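Local coordinates for racemase, putative (Roseobacter denitrificans, PDB 3TCS), which binds magnesium and, as a putative racemase of the mandelate racemase type in the enolase superfamily, may have hydro-lyase activity, at residues H66-G75 / R380-I388; T290-R298 / H320-A328. All blocks are in the same frame, centred on the assembly; numbering follows the deposited sequence.

Contact 1: residues H66-G75 / R380-I388; sequences HRQVAPWMLG and RSQYQSSEI
His66 and Ser386 join helix 58-73 to strand 382-387 in the capping domain of an enolase-superfamily fold, where the C-terminal strand returns to complete the N-terminal antiparallel sheet beside strand 25-32. The two segments run at 30° to each other, their axes 8.8 Å apart at closest approach. The tight, buried part is the imidazole. Its ND1 shares a short hydrogen bond of 2.6 Å with Ser386 OG, which arrives at the ring edge near its plane, while one face carries the extended side chain of Gln384. That amide lies stacked on the ring with the planes 14° apart, and Gln384 CG makes a CH-pi contact, 3.6 Å from the centroid of the His66 ring. With CG anti to the backbone N (chi1 -173°), the extended Gln384 chain carries CG and the amide over the imidazole. The other ring nitrogen, His66 NE2, is hydrogen-bonded to Thr30 OG1 of strand 25-32, so both nitrogens have partners. With an alanine in place of His66, the Ser386 and Thr30 hydroxyls would probably lose a shared partner, and the Gln384 amide would be likely to turn more freely. Toward the chain end the contact becomes apolar and more open to solvent. Ala70 CB touches Ser386 CB, Leu74 CD1 rests against the backbone between Ser386 and Glu387, and Leu74 CB meets Ile388 CG2 at 3.5 Å, beside the exposed terminal carboxylate. Between the two regions a water donates to His66 O and also hydrogen-bonds Ser386 OG, each at 2.7 Å.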
# COMPACT_ATOMS: atom_id res chain seq x y z
N HIS B 66 -11.91 7.23 -8.79
CA HIS B 66 -12.52 7.18 -10.11
C HIS B 66 -11.75 6.32 -11.09
O HIS B 66 -12.32 5.68 -11.98
CB HIS B 66 -12.65 8.60 -10.67
CG HIS B 66 -13.67 9.43 -9.95
ND1 HIS B 66 -15.02 9.27 -10.14
CD2 HIS B 66 -13.52 10.40 -9.02
CE1 HIS B 66 -15.67 10.11 -9.35
NE2 HIS B 66 -14.79 10.81 -8.66
N ARG B 67 -10.43 6.28 -10.93
CA ARG B 67 -9.58 5.51 -11.81
C ARG B 67 -9.58 4.02 -11.50
O ARG B 67 -9.60 3.18 -12.41
CB ARG B 67 -8.14 6.02 -11.72
CG ARG B 67 -7.16 5.39 -12.71
CD ARG B 67 -7.36 5.97 -14.11
NE ARG B 67 -7.05 7.39 -14.14
CZ ARG B 67 -5.82 7.89 -14.21
NH1 ARG B 67 -4.77 7.08 -14.26
NH2 ARG B 67 -5.63 9.20 -14.21
N GLN B 68 -9.60 3.68 -10.21
CA GLN B 68 -9.50 2.28 -9.82
C GLN B 68 -10.60 1.64 -8.99
O GLN B 68 -10.56 0.43 -8.75
CB GLN B 68 -8.16 2.09 -9.10
CG GLN B 68 -6.96 2.42 -9.99
CD GLN B 68 -5.67 2.50 -9.20
OE1 GLN B 68 -5.33 3.55 -8.65
NE2 GLN B 68 -4.94 1.40 -9.14
N VAL B 69 -11.57 2.42 -8.54
CA VAL B 69 -12.65 1.83 -7.75
C VAL B 69 -13.99 1.88 -8.48
O VAL B 69 -14.64 0.85 -8.67
CB VAL B 69 -12.80 2.53 -6.39
CG1 VAL B 69 -13.88 1.85 -5.56
CG2 VAL B 69 -11.47 2.49 -5.64
N ALA B 70 -14.39 3.07 -8.90
CA ALA B 70 -15.66 3.27 -9.60
C ALA B 70 -15.89 2.33 -10.78
O ALA B 70 -17.00 1.80 -10.96
CB ALA B 70 -15.78 4.72 -10.06
N PRO B 71 -14.87 2.10 -11.62
CA PRO B 71 -15.05 1.21 -12.77
C PRO B 71 -15.52 -0.20 -12.42
O PRO B 71 -16.22 -0.84 -13.20
CB PRO B 71 -13.68 1.21 -13.43
CG PRO B 71 -13.14 2.56 -13.09
CD PRO B 71 -13.52 2.70 -11.64
N TRP B 72 -15.15 -0.68 -11.24
CA TRP B 72 -15.53 -2.03 -10.83
C TRP B 72 -16.82 -2.10 -10.03
O TRP B 72 -17.39 -3.18 -9.86
CB TRP B 72 -14.40 -2.65 -10.01
CG TRP B 72 -13.08 -2.54 -10.68
CD1 TRP B 72 -11.99 -1.83 -10.25
CD2 TRP B 72 -12.71 -3.11 -11.94
NE1 TRP B 72 -10.97 -1.92 -11.16
CE2 TRP B 72 -11.38 -2.70 -12.21
CE3 TRP B 72 -13.37 -3.93 -12.86
CZ2 TRP B 72 -10.71 -3.08 -13.37
CZ3 TRP B 72 -12.69 -4.31 -14.02
CH2 TRP B 72 -11.37 -3.89 -14.26
N MET B 73 -17.29 -0.95 -9.56
CA MET B 73 -18.51 -0.91 -8.75
C MET B 73 -19.75 -0.39 -9.46
O MET B 73 -20.87 -0.78 -9.12
CB MET B 73 -18.26 -0.09 -7.48
CG MET B 73 -17.17 -0.70 -6.61
SD MET B 73 -16.95 0.13 -5.04
CE MET B 73 -18.26 -0.64 -4.07
N LEU B 74 -19.56 0.47 -10.45
CA LEU B 74 -20.69 1.02 -11.19
C LEU B 74 -21.47 -0.08 -11.89
O LEU B 74 -20.89 -0.98 -12.50
CB LEU B 74 -20.20 2.03 -12.23
CG LEU B 74 -19.77 3.40 -11.70
CD1 LEU B 74 -19.24 4.24 -12.86
CD2 LEU B 74 -20.95 4.09 -11.03
N GLY B 75 -22.80 -0.01 -11.79
CA GLY B 75 -23.65 -1.00 -12.43
C GLY B 75 -23.78 -2.33 -11.71
O GLY B 75 -24.54 -3.20 -12.13
N ARG B 380 -17.16 25.16 -2.98
CA ARG B 380 -15.74 25.41 -3.20
C ARG B 380 -14.92 24.18 -3.55
O ARG B 380 -13.73 24.29 -3.85
CB ARG B 380 -15.10 26.05 -1.96
CG ARG B 380 -15.78 27.31 -1.47
CD ARG B 380 -14.93 28.00 -0.42
NE ARG B 380 -15.61 29.18 0.11
CZ ARG B 380 -15.02 30.13 0.83
NH1 ARG B 380 -13.73 30.06 1.11
NH2 ARG B 380 -15.74 31.16 1.27
N SER B 381 -15.54 23.01 -3.55
CA SER B 381 -14.82 21.76 -3.82
C SER B 381 -14.52 21.43 -5.28
O SER B 381 -15.07 22.02 -6.20
CB SER B 381 -15.60 20.58 -3.23
OG SER B 381 -16.75 20.32 -4.02
N GLN B 382 -13.63 20.46 -5.46
CA GLN B 382 -13.28 19.98 -6.78
C GLN B 382 -14.20 18.79 -7.03
O GLN B 382 -14.17 17.80 -6.29
CB GLN B 382 -11.82 19.53 -6.84
CG GLN B 382 -11.39 19.16 -8.25
CD GLN B 382 -9.95 18.70 -8.31
OE1 GLN B 382 -9.05 19.39 -7.83
NE2 GLN B 382 -9.73 17.54 -8.91
N TYR B 383 -15.00 18.90 -8.07
CA TYR B 383 -15.98 17.88 -8.42
C TYR B 383 -15.51 16.91 -9.49
O TYR B 383 -14.83 17.29 -10.43
CB TYR B 383 -17.26 18.58 -8.91
CG TYR B 383 -18.35 17.65 -9.39
CD1 TYR B 383 -19.16 16.96 -8.48
CD2 TYR B 383 -18.61 17.50 -10.75
CE1 TYR B 383 -20.21 16.15 -8.93
CE2 TYR B 383 -19.66 16.69 -11.20
CZ TYR B 383 -20.45 16.03 -10.29
OH TYR B 383 -21.50 15.25 -10.73
N GLN B 384 -15.89 15.64 -9.34
CA GLN B 384 -15.56 14.62 -10.33
C GLN B 384 -16.62 13.54 -10.25
O GLN B 384 -17.04 13.17 -9.15
CB GLN B 384 -14.17 14.01 -10.10
CG GLN B 384 -13.77 13.06 -11.23
CD GLN B 384 -12.33 12.59 -11.15
OE1 GLN B 384 -11.54 13.11 -10.36
NE2 GLN B 384 -11.99 11.61 -11.97
N SER B 385 -17.08 13.04 -11.39
CA SER B 385 -18.10 12.01 -11.36
C SER B 385 -17.82 10.87 -12.32
O SER B 385 -17.12 11.03 -13.32
CB SER B 385 -19.47 12.61 -11.69
OG SER B 385 -19.49 13.07 -13.02
N SER B 386 -18.37 9.72 -11.99
CA SER B 386 -18.25 8.52 -12.81
C SER B 386 -19.65 7.93 -12.84
O SER B 386 -20.27 7.77 -11.79
CB SER B 386 -17.28 7.52 -12.17
OG SER B 386 -15.95 7.98 -12.23
N GLU B 387 -20.14 7.60 -14.02
CA GLU B 387 -21.48 7.03 -14.13
C GLU B 387 -21.58 6.06 -15.29
O GLU B 387 -20.71 6.02 -16.15
CB GLU B 387 -22.52 8.14 -14.28
CG GLU B 387 -22.35 8.99 -15.51
CD GLU B 387 -23.27 10.21 -15.50
OE1 GLU B 387 -24.50 10.02 -15.36
OE2 GLU B 387 -22.76 11.34 -15.62
N ILE B 388 -22.65 5.26 -15.30
CA ILE B 388 -22.87 4.30 -16.37
C ILE B 388 -24.12 4.63 -17.17
O ILE B 388 -24.75 5.67 -16.87
CB ILE B 388 -22.98 2.86 -15.81
CG1 ILE B 388 -23.88 2.84 -14.57
CG2 ILE B 388 -21.60 2.33 -15.47
CD1 ILE B 388 -25.33 3.21 -14.83
OXT ILE B 388 -24.46 3.85 -18.09
O HOH W 1 -14.46 6.20 -13.55

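Contact 2: residues T290-R298 / H320-A328; sequences TLRVVEMAR and HLLRAIPNA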
# COMPACT_ATOMS: atom_id res chain seq x y z
N THR B 290 -13.76 -3.06 7.94
CA THR B 290 -13.48 -2.89 9.36
C THR B 290 -14.21 -3.98 10.15
O THR B 290 -13.68 -4.51 11.13
CB THR B 290 -13.91 -1.50 9.86
OG1 THR B 290 -13.15 -0.49 9.17
CG2 THR B 290 -13.66 -1.37 11.36
N LEU B 291 -15.43 -4.31 9.73
CA LEU B 291 -16.21 -5.34 10.41
C LEU B 291 -15.51 -6.71 10.33
O LEU B 291 -15.69 -7.55 11.21
CB LEU B 291 -17.62 -5.44 9.80
CG LEU B 291 -18.53 -4.24 10.11
CD1 LEU B 291 -19.87 -4.42 9.41
CD2 LEU B 291 -18.72 -4.11 11.61
N ARG B 292 -14.72 -6.92 9.29
CA ARG B 292 -13.99 -8.18 9.17
C ARG B 292 -12.92 -8.22 10.25
O ARG B 292 -12.68 -9.27 10.85
CB ARG B 292 -13.33 -8.31 7.79
CG ARG B 292 -14.32 -8.38 6.65
CD ARG B 292 -13.63 -8.67 5.34
NE ARG B 292 -14.42 -8.22 4.20
CZ ARG B 292 -14.00 -8.27 2.93
NH1 ARG B 292 -12.80 -8.76 2.65
NH2 ARG B 292 -14.77 -7.81 1.96
N VAL B 293 -12.28 -7.08 10.52
CA VAL B 293 -11.27 -7.02 11.56
C VAL B 293 -11.95 -7.14 12.92
O VAL B 293 -11.43 -7.81 13.82
CB VAL B 293 -10.47 -5.70 11.48
CG1 VAL B 293 -9.54 -5.57 12.69
CG2 VAL B 293 -9.65 -5.68 10.19
N VAL B 294 -13.10 -6.51 13.07
CA VAL B 294 -13.86 -6.58 14.32
C VAL B 294 -14.17 -8.04 14.65
O VAL B 294 -14.08 -8.46 15.81
CB VAL B 294 -15.18 -5.79 14.21
CG1 VAL B 294 -16.08 -6.09 15.40
CG2 VAL B 294 -14.88 -4.29 14.15
N GLU B 295 -14.54 -8.82 13.63
CA GLU B 295 -14.85 -10.23 13.84
C GLU B 295 -13.59 -11.04 14.20
O GLU B 295 -13.64 -11.92 15.05
CB GLU B 295 -15.53 -10.80 12.59
CG GLU B 295 -15.81 -12.31 12.62
CD GLU B 295 -16.58 -12.77 13.85
OE1 GLU B 295 -17.42 -12.01 14.39
OE2 GLU B 295 -16.37 -13.93 14.28
N MET B 296 -12.46 -10.74 13.55
CA MET B 296 -11.21 -11.44 13.87
C MET B 296 -10.93 -11.22 15.35
O MET B 296 -10.59 -12.16 16.08
CB MET B 296 -10.03 -10.86 13.09
CG MET B 296 -10.05 -11.07 11.60
SD MET B 296 -8.61 -10.24 10.88
CE MET B 296 -8.98 -10.41 9.13
N ALA B 297 -11.05 -9.97 15.78
CA ALA B 297 -10.81 -9.59 17.16
C ALA B 297 -11.82 -10.23 18.10
O ALA B 297 -11.46 -10.77 19.15
CB ALA B 297 -10.85 -8.08 17.31
N ARG B 298 -13.10 -10.17 17.72
CA ARG B 298 -14.16 -10.73 18.55
C ARG B 298 -13.92 -12.21 18.84
O ARG B 298 -13.94 -12.64 19.99
CB ARG B 298 -15.52 -10.56 17.88
CG ARG B 298 -16.70 -10.95 18.77
CD ARG B 298 -17.89 -11.42 17.94
NE ARG B 298 -17.55 -12.60 17.15
CZ ARG B 298 -17.28 -13.80 17.66
NH1 ARG B 298 -17.32 -14.00 18.97
NH2 ARG B 298 -16.94 -14.80 16.86
N HIS B 320 -20.81 5.37 15.25
CA HIS B 320 -21.85 4.42 14.85
C HIS B 320 -21.36 2.98 15.03
O HIS B 320 -22.11 2.12 15.50
CB HIS B 320 -22.26 4.62 13.39
CG HIS B 320 -23.26 5.72 13.19
ND1 HIS B 320 -22.93 7.06 13.24
CD2 HIS B 320 -24.59 5.67 12.92
CE1 HIS B 320 -24.00 7.79 13.01
NE2 HIS B 320 -25.03 6.97 12.81
N LEU B 321 -20.11 2.73 14.66
CA LEU B 321 -19.55 1.39 14.78
C LEU B 321 -19.52 0.95 16.25
O LEU B 321 -19.92 -0.17 16.57
CB LEU B 321 -18.13 1.34 14.21
CG LEU B 321 -17.47 -0.04 14.25
CD1 LEU B 321 -18.12 -0.95 13.22
CD2 LEU B 321 -15.98 0.08 13.98
N LEU B 322 -19.07 1.84 17.12
CA LEU B 322 -18.98 1.53 18.55
C LEU B 322 -20.33 1.28 19.21
O LEU B 322 -20.40 0.64 20.26
CB LEU B 322 -18.22 2.64 19.28
CG LEU B 322 -16.71 2.71 19.01
CD1 LEU B 322 -16.13 3.91 19.73
CD2 LEU B 322 -16.03 1.42 19.50
N ARG B 323 -21.40 1.78 18.60
CA ARG B 323 -22.74 1.57 19.14
C ARG B 323 -23.30 0.25 18.63
O ARG B 323 -24.42 -0.13 18.97
CB ARG B 323 -23.70 2.69 18.72
CG ARG B 323 -23.51 4.03 19.43
CD ARG B 323 -23.83 3.97 20.93
NE ARG B 323 -25.12 3.36 21.23
CZ ARG B 323 -25.60 3.21 22.47
NH1 ARG B 323 -24.90 3.65 23.50
NH2 ARG B 323 -26.77 2.61 22.67
N ALA B 324 -22.53 -0.45 17.80
CA ALA B 324 -23.02 -1.70 17.24
C ALA B 324 -22.18 -2.96 17.49
O ALA B 324 -22.74 -4.04 17.66
CB ALA B 324 -23.23 -1.53 15.74
N ILE B 325 -20.86 -2.84 17.52
CA ILE B 325 -20.05 -4.04 17.71
C ILE B 325 -20.14 -4.63 19.12
O ILE B 325 -20.31 -3.91 20.10
CB ILE B 325 -18.57 -3.77 17.33
CG1 ILE B 325 -17.97 -2.70 18.24
CG2 ILE B 325 -18.50 -3.32 15.87
CD1 ILE B 325 -16.47 -2.54 18.06
N PRO B 326 -20.04 -5.97 19.23
CA PRO B 326 -20.13 -6.68 20.52
C PRO B 326 -18.88 -6.63 21.39
O PRO B 326 -18.93 -6.95 22.58
CB PRO B 326 -20.46 -8.10 20.09
CG PRO B 326 -19.64 -8.25 18.85
CD PRO B 326 -19.92 -6.93 18.12
N ASN B 327 -17.75 -6.24 20.80
CA ASN B 327 -16.49 -6.19 21.53
C ASN B 327 -15.86 -4.80 21.49
O ASN B 327 -14.67 -4.64 21.20
CB ASN B 327 -15.52 -7.23 20.94
CG ASN B 327 -15.28 -7.02 19.45
OD1 ASN B 327 -16.16 -6.54 18.73
ND2 ASN B 327 -14.10 -7.41 18.97
N ALA B 328 -16.67 -3.78 21.77
CA ALA B 328 -16.18 -2.41 21.75
C ALA B 328 -15.24 -2.14 22.92
O ALA B 328 -15.40 -2.70 24.01
CB ALA B 328 -17.35 -1.43 21.80
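Val294 and Ile325 illustrate how branched side chains fit a barrel helix to the turn that follows its neighbour. The junction joins helix 287-300 to the end of helix 314-322 in the enolase-type barrel domain. Val294 CG1, placed anti to the backbone N (chi1 169°), reaches Ile325 CG2 at 3.7 Å, the two side chains crossing at a slant. One helical turn earlier, Leu321 spreads its methyls over two neighbours: CD1 slides past Leu291 CD2 at 3.6 Å, and CD2 meets Thr290 CG2. At the other end, Asn327 holds CG between its backbone N and carbonyl carbon (chi1 57°), which brings the amide over the last turn of 290-298. Asn327 ND2 is held chiefly by Leu302 O, outside the two segments, and adds a weak bond to Val294 O (3.3 Å, 143°). The Arg298 side chain crosses Pro326 at about a right angle, CD touching CG, then bends so that NE and NH2 grip the two oxygens of Glu295 side-on. This charged pair lies within its own helix; what crosses the contact is methyl packing plus one amide. That amide is lopsided: ND2 donates twice, while OD1, buried against Val294 CG1, has no partner in the model, probably at some energetic cost.

In the fold
The two contacts divide between the two domains of the enolase-superfamily fold. Contact 1 belongs to the N-terminal capping domain and ties its helix 58-73 to strand 382-387 at the very end of the chain; that strand is the outermost one of the sheet begun by the N-terminal strands. Both segments of contact 2 fall, in sequence, between the two segments of contact 1, within the barrel domain. The centres of contact 1 and contact 2 are about 29 Å apart and their nearest atoms about 10 Å. Contact 1 lies away from the annotated sites; in contact 2 the Thr290 side chain is about 11 Å from that of magnesium-binding Glu257. The chain thus passes through the barrel segments of contact 2 before its last strand returns to the N-terminal domain.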